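PDB 3TDQ: PilY2 protein from Pseudomonas aeruginosa, which is a type 4 fimbrial biogenesis protein that probably acts in pilus assembly. Local coordinates for residues G50-Y55 with Y70-M75; V12-Q17 with D24-L29. All coordinates share one frame; numbering follows the deposited sequence.

Overall arrangement
From the N terminus, strand 6-17 runs into a hairpin with strand 22-25, and contact 2 closes that loop, with the tight turn into strand 28-31 included. Further along the chain, strand 52-58 turns back into strand 65-71, and contact 1 closes this second hairpin at its open end. The two loops follow one another; they neither nest nor cross. They meet because strands 6-17 and 52-58 are neighbours in one five-stranded antiparallel sheet. Gly-50 N and Ser-51 O each lie 2.8 Å from Val-13, from its O and its N respectively, probable hydrogen bonds. Tyr-55 also packs on Ile-25, so contacts 1 and 2 share the apolar face of the sheet.

Contact 1 of 2, residues G50-Y55 with Y70-M75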
ATOM      1  N   GLY A  50       9.609   5.738  12.942  1.00 27.95           N
ATOM      2  CA  GLY A  50       9.929   4.318  12.862  1.00 27.13           C
ATOM      3  C   GLY A  50       9.099   3.561  11.839  1.00 30.84           C
ATOM      4  O   GLY A  50       9.448   2.425  11.512  1.00 30.91           O
ATOM      5  N   SER A  51       7.992   4.159  11.314  1.00 26.38           N
ATOM      6  CA  SER A  51       7.180   3.475  10.289  1.00 25.90           C
ATOM      7  C   SER A  51       7.995   3.284   9.024  1.00 29.30           C
ATOM      8  O   SER A  51       8.686   4.213   8.581  1.00 28.12           O
ATOM      9  CB  SER A  51       5.901   4.248   9.954  1.00 27.52           C
ATOM     10  OG  SER A  51       5.042   4.404  11.068  1.00 34.85           O
ATOM     11  N   VAL A  52       7.931   2.077   8.450  1.00 25.12           N
ATOM     12  CA  VAL A  52       8.615   1.780   7.198  1.00 25.06           C
ATOM     13  C   VAL A  52       7.535   1.965   6.139  1.00 27.46           C
ATOM     14  O   VAL A  52       6.463   1.376   6.273  1.00 25.52           O
ATOM     15  CB  VAL A  52       9.279   0.378   7.204  1.00 29.34           C
ATOM     16  CG1 VAL A  52       9.740  -0.020   5.803  1.00 28.66           C
ATOM     17  CG2 VAL A  52      10.432   0.320   8.203  1.00 29.37           C
ATOM     18  N   VAL A  53       7.773   2.828   5.139  1.00 23.69           N
ATOM     19  CA  VAL A  53       6.694   3.182   4.192  1.00 22.71           C
ATOM     20  C   VAL A  53       7.058   3.123   2.720  1.00 27.87           C
ATOM     21  O   VAL A  53       8.209   3.293   2.355  1.00 27.31           O
ATOM     22  CB  VAL A  53       6.182   4.616   4.505  1.00 24.92           C
ATOM     23  CG1 VAL A  53       5.367   4.654   5.806  1.00 23.97           C
ATOM     24  CG2 VAL A  53       7.336   5.651   4.520  1.00 24.26           C
ATOM     25  N   SER A  54       6.034   2.889   1.881  1.00 26.07           N
ATOM     26  CA  SER A  54       6.040   3.004   0.421  1.00 25.13           C
ATOM     27  C   SER A  54       5.058   4.117   0.148  1.00 28.83           C
ATOM     28  O   SER A  54       4.010   4.159   0.810  1.00 25.99           O
ATOM     29  CB  SER A  54       5.632   1.705  -0.263  1.00 28.07           C
ATOM     30  OG  SER A  54       6.658   0.745  -0.099  1.00 35.50           O
ATOM     31  N   TYR A  55       5.394   5.067  -0.741  1.00 25.54           N
ATOM     32  CA  TYR A  55       4.481   6.197  -0.946  1.00 24.90           C
ATOM     33  C   TYR A  55       4.554   6.723  -2.365  1.00 29.12           C
ATOM     34  O   TYR A  55       5.552   6.524  -3.062  1.00 27.81           O
ATOM     35  CB  TYR A  55       4.775   7.344   0.068  1.00 25.38           C
ATOM     36  CG  TYR A  55       6.233   7.747   0.092  1.00 28.17           C
ATOM     37  CD1 TYR A  55       6.721   8.725  -0.769  1.00 29.56           C
ATOM     38  CD2 TYR A  55       7.149   7.075   0.902  1.00 29.65           C
ATOM     39  CE1 TYR A  55       8.075   9.051  -0.803  1.00 30.07           C
ATOM     40  CE2 TYR A  55       8.512   7.376   0.858  1.00 30.29           C
ATOM     41  CZ  TYR A  55       8.968   8.366   0.008  1.00 34.85           C
ATOM     42  OH  TYR A  55      10.304   8.679  -0.030  1.00 36.53           O
ATOM     43  N   TYR A  70       1.645   3.517   2.292  1.00 26.26           N
ATOM     44  CA  TYR A  70       1.447   2.201   2.872  1.00 25.19           C
ATOM     45  C   TYR A  70       2.505   1.928   3.941  1.00 27.47           C
ATOM     46  O   TYR A  70       3.692   2.103   3.692  1.00 26.29           O
ATOM     47  CB  TYR A  70       1.495   1.132   1.760  1.00 26.28           C
ATOM     48  CG  TYR A  70       1.452  -0.303   2.248  1.00 28.59           C
ATOM     49  CD1 TYR A  70       0.235  -0.963   2.437  1.00 30.93           C
ATOM     50  CD2 TYR A  70       2.625  -1.033   2.440  1.00 28.92           C
ATOM     51  CE1 TYR A  70       0.192  -2.297   2.854  1.00 29.18           C
ATOM     52  CE2 TYR A  70       2.593  -2.366   2.850  1.00 30.14           C
ATOM     53  CZ  TYR A  70       1.374  -2.994   3.062  1.00 34.02           C
ATOM     54  OH  TYR A  70       1.357  -4.303   3.501  1.00 28.67           O
ATOM     55  N   ILE A  71       2.066   1.468   5.117  1.00 23.94           N
ATOM     56  CA  ILE A  71       2.981   1.118   6.209  1.00 24.34           C
ATOM     57  C   ILE A  71       3.291  -0.369   6.102  1.00 30.81           C
ATOM     58  O   ILE A  71       2.376  -1.189   6.114  1.00 32.37           O
ATOM     59  CB  ILE A  71       2.388   1.512   7.592  1.00 27.42           C
ATOM     60  CG1 ILE A  71       2.115   3.054   7.680  1.00 28.55           C
ATOM     61  CG2 ILE A  71       3.308   1.036   8.741  1.00 27.17           C
ATOM     62  CD1 ILE A  71       1.041   3.480   8.768  1.00 35.91           C
ATOM     63  N   HIS A  72       4.576  -0.708   5.971  1.00 29.70           N
ATOM     64  CA  HIS A  72       5.061  -2.088   5.925  1.00 31.08           C
ATOM     65  C   HIS A  72       4.939  -2.698   7.314  1.00 34.30           C
ATOM     66  O   HIS A  72       5.388  -2.097   8.301  1.00 33.53           O
ATOM     67  CB  HIS A  72       6.504  -2.135   5.415  1.00 32.61           C
ATOM     68  CG  HIS A  72       6.611  -1.754   3.977  1.00 37.53           C
ATOM     69  ND1 HIS A  72       6.560  -2.705   2.977  1.00 41.61           N
ATOM     70  CD2 HIS A  72       6.645  -0.530   3.410  1.00 39.81           C
ATOM     71  CE1 HIS A  72       6.619  -2.030   1.833  1.00 41.00           C
ATOM     72  NE2 HIS A  72       6.690  -0.720   2.048  1.00 40.41           N
ATOM     73  N   LYS A  73       4.328  -3.891   7.390  1.00 29.27           N
ATOM     74  CA  LYS A  73       4.113  -4.576   8.669  1.00 29.76           C
ATOM     75  C   LYS A  73       5.225  -5.576   8.929  1.00 32.17           C
ATOM     76  O   LYS A  73       5.021  -6.783   8.822  1.00 32.03           O
ATOM     77  CB  LYS A  73       2.729  -5.255   8.712  1.00 32.99           C
ATOM     78  CG  LYS A  73       1.631  -4.248   9.018  1.00 46.53           C
ATOM     79  CD  LYS A  73       0.950  -3.929   7.768  1.00 42.94           C
ATOM     80  CE  LYS A  73       0.125  -2.678   7.740  1.00 35.20           C
ATOM     81  NZ  LYS A  73      -0.153  -2.378   6.287  1.00 27.30           N
ATOM     82  N   GLN A  74       6.404  -5.060   9.235  1.00 29.34           N
ATOM     83  CA  GLN A  74       7.633  -5.842   9.470  1.00 31.53           C
ATOM     84  C   GLN A  74       7.508  -6.798  10.659  1.00 34.91           C
ATOM     85  O   GLN A  74       8.181  -7.827  10.673  1.00 33.72           O
ATOM     86  CB  GLN A  74       8.837  -4.916   9.680  1.00 32.67           C
ATOM     87  CG  GLN A  74       9.266  -4.192   8.390  1.00 30.35           C
ATOM     88  CD  GLN A  74      10.539  -3.428   8.570  1.00 38.74           C
ATOM     89  OE1 GLN A  74      10.940  -3.085   9.694  1.00 35.91           O
ATOM     90  NE2 GLN A  74      11.200  -3.136   7.463  1.00 26.51           N
HETATM   91  N   MSE A  75       6.610  -6.490  11.604  1.00 33.31           N
HETATM   92  CA  MSE A  75       6.363  -7.314  12.791  1.00 35.55           C
HETATM   93  C   MSE A  75       5.348  -8.434  12.537  1.00 34.32           C
HETATM   94  O   MSE A  75       5.226  -9.342  13.367  1.00 31.77           O
HETATM   95  CB  MSE A  75       5.925  -6.445  13.960  1.00 40.79           C
HETATM   96  CG  MSE A  75       7.047  -5.515  14.428  1.00 52.60           C
HETATM   97 SE   MSE A  75       6.623  -4.575  16.081  0.75 66.46          SE
HETATM   98  CE  MSE A  75       5.156  -3.443  15.439  1.00 62.61           C
TER
HETATM   99  O   HOH W   1       6.526  -0.086   9.677  1.00 27.23           O
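This contact is an antiparallel strand pairing at the open end of the hairpin formed by strands 52-58 and 65-71, at one edge of the five-stranded sheet. Ser-54 and Tyr-70 form a hydrogen-bonded pair: Ser-54 N reaches Tyr-70 O at 3.1 Å, and Tyr-70 N reaches Ser-54 O at 2.9 Å. One step on, Val-53 and Ile-71 are a non-hydrogen-bonded pair. Their side chains lie side by side, CG1 of Val-53 4.1 Å from CG1 of Ile-71. His-72 N then bonds to Val-52 O at 2.8 Å. A water continues the link, accepting from Val-52 N and donating to His-72 O.

On the face of Ser-54 and Tyr-70, Ser-54 OG, beside its own backbone N (chi1 -70°), shares a hydrogen bond with His-72 NE2, 2.6 Å long, at the imidazole edge and in the ring plane. CD2 of Tyr-70 sits over the centre of one face of that ring, 4.0 Å above it. The bond and this cover probably fix the ring's rotation. The amide of Gln-74 crosses Val-52, its NE2 3.6 Å from Val-52 CG2. Tyr-70 OH bonds to Glu-8 of the second subunit. Lys-73 NZ forms a salt bridge with Asp-68 of that subunit, besides its hydrogen bond to Ile-71 O. The arrangement is that of a beta hairpin whose outer strand, within this chain, also takes part in the contact between the two subunits.

Contact 2 of 2, residues V12-Q17 with D24-L29; sequences VVFEVQ and DIDHRL
Backbone hydrogen bonds join strand 6-17 to strand 22-25 in antiparallel fashion, with an irregularity in the middle. Asp-24 faces two residues at once. Its O takes the N-H of Phe-14 at 2.8 Å, and its N gives to Glu-15 O at 2.9 Å. In both bonds the donor stands above the carbonyl plane. Phe-14 has the turned backbone of the bulge (phi -103°, psi -31°). Past it, Val-13 and Ile-25 form a non-hydrogen-bonded pair, and Asp-26 N bonds to Val-12 O at 3.0 Å. Ile-25 and Arg-28 are linked by two backbone hydrogen bonds, N to O each way, across a type I' turn.

The side chain of Asp-26 adds a further polar link. Its CG lies beside its own backbone N, and OD1 receives Val-12 N at 3.1 Å from above the carboxylate plane. Val-12 is thus held through both its N and its O. Arg-28 NH1 bonds to Asp-26 O, in the guanidinium plane. Asp-24 OD1, just before the turn, takes a weak hydrogen bond from His-27 N within it. The carboxylate of Asp-24 also lies against Phe-14 CB.

Among the apolar contacts, the side chains of Val-13 and Ile-25 share one face of the sheet. They cross obliquely, CG2 of Val-13 4.1 Å from CG1 of Ile-25, and both also pack on Val-53. In the aromatic pair, the imidazole of His-27 reaches over one face of the Phe-14 ring, displaced toward its rim, with CE1 3.6 Å from Phe-14 CE2. The two planes are inclined at 44°, neither parallel nor perpendicular.

The whole is a beta hairpin with a classic bulge, leading directly into a tight two-residue turn between strands 22-25 and 28-31.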
ATOM      1  N   VAL A  12      11.865   5.339   5.682  1.00 25.73           N
ATOM      2  CA  VAL A  12      11.530   5.276   7.103  1.00 24.40           C
ATOM      3  C   VAL A  12      11.064   6.658   7.549  1.00 27.58           C
ATOM      4  O   VAL A  12      11.739   7.646   7.269  1.00 25.93           O
ATOM      5  CB  VAL A  12      12.743   4.771   7.960  1.00 27.46           C
ATOM      6  CG1 VAL A  12      12.390   4.703   9.447  1.00 26.98           C
ATOM      7  CG2 VAL A  12      13.264   3.407   7.471  1.00 26.71           C
ATOM      8  N   VAL A  13       9.932   6.722   8.262  1.00 25.33           N
ATOM      9  CA  VAL A  13       9.428   7.977   8.828  1.00 24.80           C
ATOM     10  C   VAL A  13      10.302   8.327  10.051  1.00 29.71           C
ATOM     11  O   VAL A  13      10.500   7.485  10.926  1.00 29.39           O
ATOM     12  CB  VAL A  13       7.910   7.887   9.209  1.00 27.75           C
ATOM     13  CG1 VAL A  13       7.425   9.176   9.874  1.00 27.08           C
ATOM     14  CG2 VAL A  13       7.038   7.554   7.993  1.00 26.83           C
ATOM     15  N   PHE A  14      10.818   9.551  10.115  1.00 27.82           N
ATOM     16  CA  PHE A  14      11.612  10.001  11.261  1.00 27.39           C
ATOM     17  C   PHE A  14      10.784  10.916  12.172  1.00 32.79           C
ATOM     18  O   PHE A  14      10.964  10.891  13.387  1.00 33.66           O
ATOM     19  CB  PHE A  14      12.890  10.715  10.795  1.00 29.06           C
ATOM     20  CG  PHE A  14      13.976   9.734  10.402  1.00 30.52           C
ATOM     21  CD1 PHE A  14      13.926   9.065   9.183  1.00 33.13           C
ATOM     22  CD2 PHE A  14      15.050   9.482  11.251  1.00 33.22           C
ATOM     23  CE1 PHE A  14      14.918   8.143   8.830  1.00 33.70           C
ATOM     24  CE2 PHE A  14      16.048   8.573  10.889  1.00 35.54           C
ATOM     25  CZ  PHE A  14      15.967   7.904   9.684  1.00 32.72           C
ATOM     26  N   GLU A  15       9.842  11.658  11.603  1.00 28.25           N
ATOM     27  CA  GLU A  15       8.962  12.570  12.338  1.00 28.02           C
ATOM     28  C   GLU A  15       7.710  12.854  11.556  1.00 30.03           C
ATOM     29  O   GLU A  15       7.690  12.734  10.329  1.00 27.83           O
ATOM     30  CB  GLU A  15       9.662  13.928  12.644  1.00 29.84           C
ATOM     31  CG  GLU A  15      10.475  13.987  13.926  1.00 45.97           C
ATOM     32  CD  GLU A  15       9.858  13.417  15.197  1.00 72.08           C
ATOM     33  OE1 GLU A  15       8.631  13.573  15.412  1.00 57.54           O
ATOM     34  OE2 GLU A  15      10.619  12.799  15.978  1.00 66.72           O
ATOM     35  N   VAL A  16       6.664  13.265  12.281  1.00 28.32           N
ATOM     36  CA  VAL A  16       5.370  13.659  11.754  1.00 28.75           C
ATOM     37  C   VAL A  16       4.972  14.952  12.457  1.00 32.79           C
ATOM     38  O   VAL A  16       5.014  15.021  13.697  1.00 31.11           O
ATOM     39  CB  VAL A  16       4.270  12.580  11.927  1.00 33.87           C
ATOM     40  CG1 VAL A  16       3.004  12.965  11.156  1.00 33.60           C
ATOM     41  CG2 VAL A  16       4.759  11.201  11.503  1.00 33.54           C
ATOM     42  N   GLN A  17       4.583  15.961  11.676  1.00 28.10           N
ATOM     43  CA  GLN A  17       4.103  17.225  12.230  1.00 29.81           C
ATOM     44  C   GLN A  17       2.655  17.375  11.790  1.00 30.64           C
ATOM     45  O   GLN A  17       2.391  17.897  10.708  1.00 28.01           O
ATOM     46  CB  GLN A  17       4.991  18.389  11.753  1.00 32.43           C
ATOM     47  CG  GLN A  17       5.070  19.475  12.782  1.00 54.82           C
ATOM     48  CD  GLN A  17       6.407  20.158  12.771  1.00 81.43           C
ATOM     49  OE1 GLN A  17       6.657  21.020  11.929  1.00 77.86           O
ATOM     50  NE2 GLN A  17       7.212  19.924  13.790  1.00 76.70           N
ATOM     51  N   ASP A  24       8.266  13.634   7.663  1.00 26.11           N
ATOM     52  CA  ASP A  24       9.703  13.556   7.426  1.00 25.39           C
ATOM     53  C   ASP A  24      10.047  12.079   7.187  1.00 28.34           C
ATOM     54  O   ASP A  24       9.907  11.241   8.089  1.00 27.70           O
ATOM     55  CB  ASP A  24      10.439  14.164   8.636  1.00 25.95           C
ATOM     56  CG  ASP A  24      11.918  13.906   8.803  1.00 30.74           C
ATOM     57  OD1 ASP A  24      12.494  13.139   7.990  1.00 31.22           O
ATOM     58  OD2 ASP A  24      12.491  14.430   9.773  1.00 33.46           O
ATOM     59  N   ILE A  25      10.486  11.778   5.966  1.00 25.20           N
ATOM     60  CA  ILE A  25      10.888  10.437   5.520  1.00 24.96           C
ATOM     61  C   ILE A  25      12.338  10.527   5.056  1.00 28.87           C
ATOM     62  O   ILE A  25      12.625  11.267   4.104  1.00 27.70           O
ATOM     63  CB  ILE A  25       9.944   9.884   4.394  1.00 26.76           C
ATOM     64  CG1 ILE A  25       8.470   9.823   4.876  1.00 26.27           C
ATOM     65  CG2 ILE A  25      10.416   8.495   3.901  1.00 27.13           C
ATOM     66  CD1 ILE A  25       7.459   9.628   3.744  1.00 26.37           C
ATOM     67  N   ASP A  26      13.257   9.798   5.741  1.00 26.69           N
ATOM     68  CA  ASP A  26      14.702   9.791   5.413  1.00 26.87           C
ATOM     69  C   ASP A  26      15.261  11.236   5.321  1.00 32.11           C
ATOM     70  O   ASP A  26      16.097  11.523   4.461  1.00 31.73           O
ATOM     71  CB  ASP A  26      14.995   9.019   4.102  1.00 28.36           C
ATOM     72  CG  ASP A  26      14.592   7.536   4.078  1.00 38.14           C
ATOM     73  OD1 ASP A  26      14.406   6.949   5.164  1.00 36.82           O
ATOM     74  OD2 ASP A  26      14.497   6.965   2.966  1.00 44.45           O
ATOM     75  N   HIS A  27      14.790  12.135   6.217  1.00 27.80           N
ATOM     76  CA  HIS A  27      15.241  13.534   6.351  1.00 28.14           C
ATOM     77  C   HIS A  27      14.807  14.435   5.191  1.00 29.41           C
ATOM     78  O   HIS A  27      15.314  15.550   5.081  1.00 28.69           O
ATOM     79  CB  HIS A  27      16.770  13.626   6.588  1.00 29.73           C
ATOM     80  CG  HIS A  27      17.263  12.581   7.536  1.00 34.00           C
ATOM     81  ND1 HIS A  27      16.871  12.572   8.868  1.00 36.19           N
ATOM     82  CD2 HIS A  27      18.026  11.488   7.296  1.00 36.60           C
ATOM     83  CE1 HIS A  27      17.434  11.497   9.399  1.00 36.31           C
ATOM     84  NE2 HIS A  27      18.146  10.819   8.490  1.00 36.88           N
ATOM     85  N   ARG A  28      13.862  13.976   4.355  1.00 25.99           N
ATOM     86  CA  ARG A  28      13.209  14.799   3.320  1.00 26.00           C
ATOM     87  C   ARG A  28      11.800  15.115   3.821  1.00 29.50           C
ATOM     88  O   ARG A  28      11.251  14.324   4.591  1.00 29.79           O
ATOM     89  CB  ARG A  28      13.163  14.099   1.948  1.00 24.32           C
ATOM     90  CG  ARG A  28      14.481  14.124   1.167  1.00 32.45           C
ATOM     91  CD  ARG A  28      15.447  13.055   1.624  1.00 43.49           C
ATOM     92  NE  ARG A  28      16.705  13.098   0.878  1.00 46.72           N
ATOM     93  CZ  ARG A  28      17.781  12.384   1.181  1.00 54.16           C
ATOM     94  NH1 ARG A  28      17.778  11.581   2.241  1.00 39.55           N
ATOM     95  NH2 ARG A  28      18.880  12.488   0.448  1.00 40.56           N
ATOM     96  N   LEU A  29      11.210  16.234   3.403  1.00 25.06           N
ATOM     97  CA  LEU A  29       9.854  16.601   3.853  1.00 24.24           C
ATOM     98  C   LEU A  29       8.847  16.529   2.734  1.00 29.20           C
ATOM     99  O   LEU A  29       9.140  16.880   1.583  1.00 26.17           O
ATOM    100  CB  LEU A  29       9.825  18.022   4.441  1.00 25.14           C
ATOM    101  CG  LEU A  29      10.582  18.219   5.759  1.00 29.11           C
ATOM    102  CD1 LEU A  29      10.635  19.653   6.103  1.00 29.60           C
ATOM    103  CD2 LEU A  29       9.897  17.472   6.914  1.00 27.80           C
TER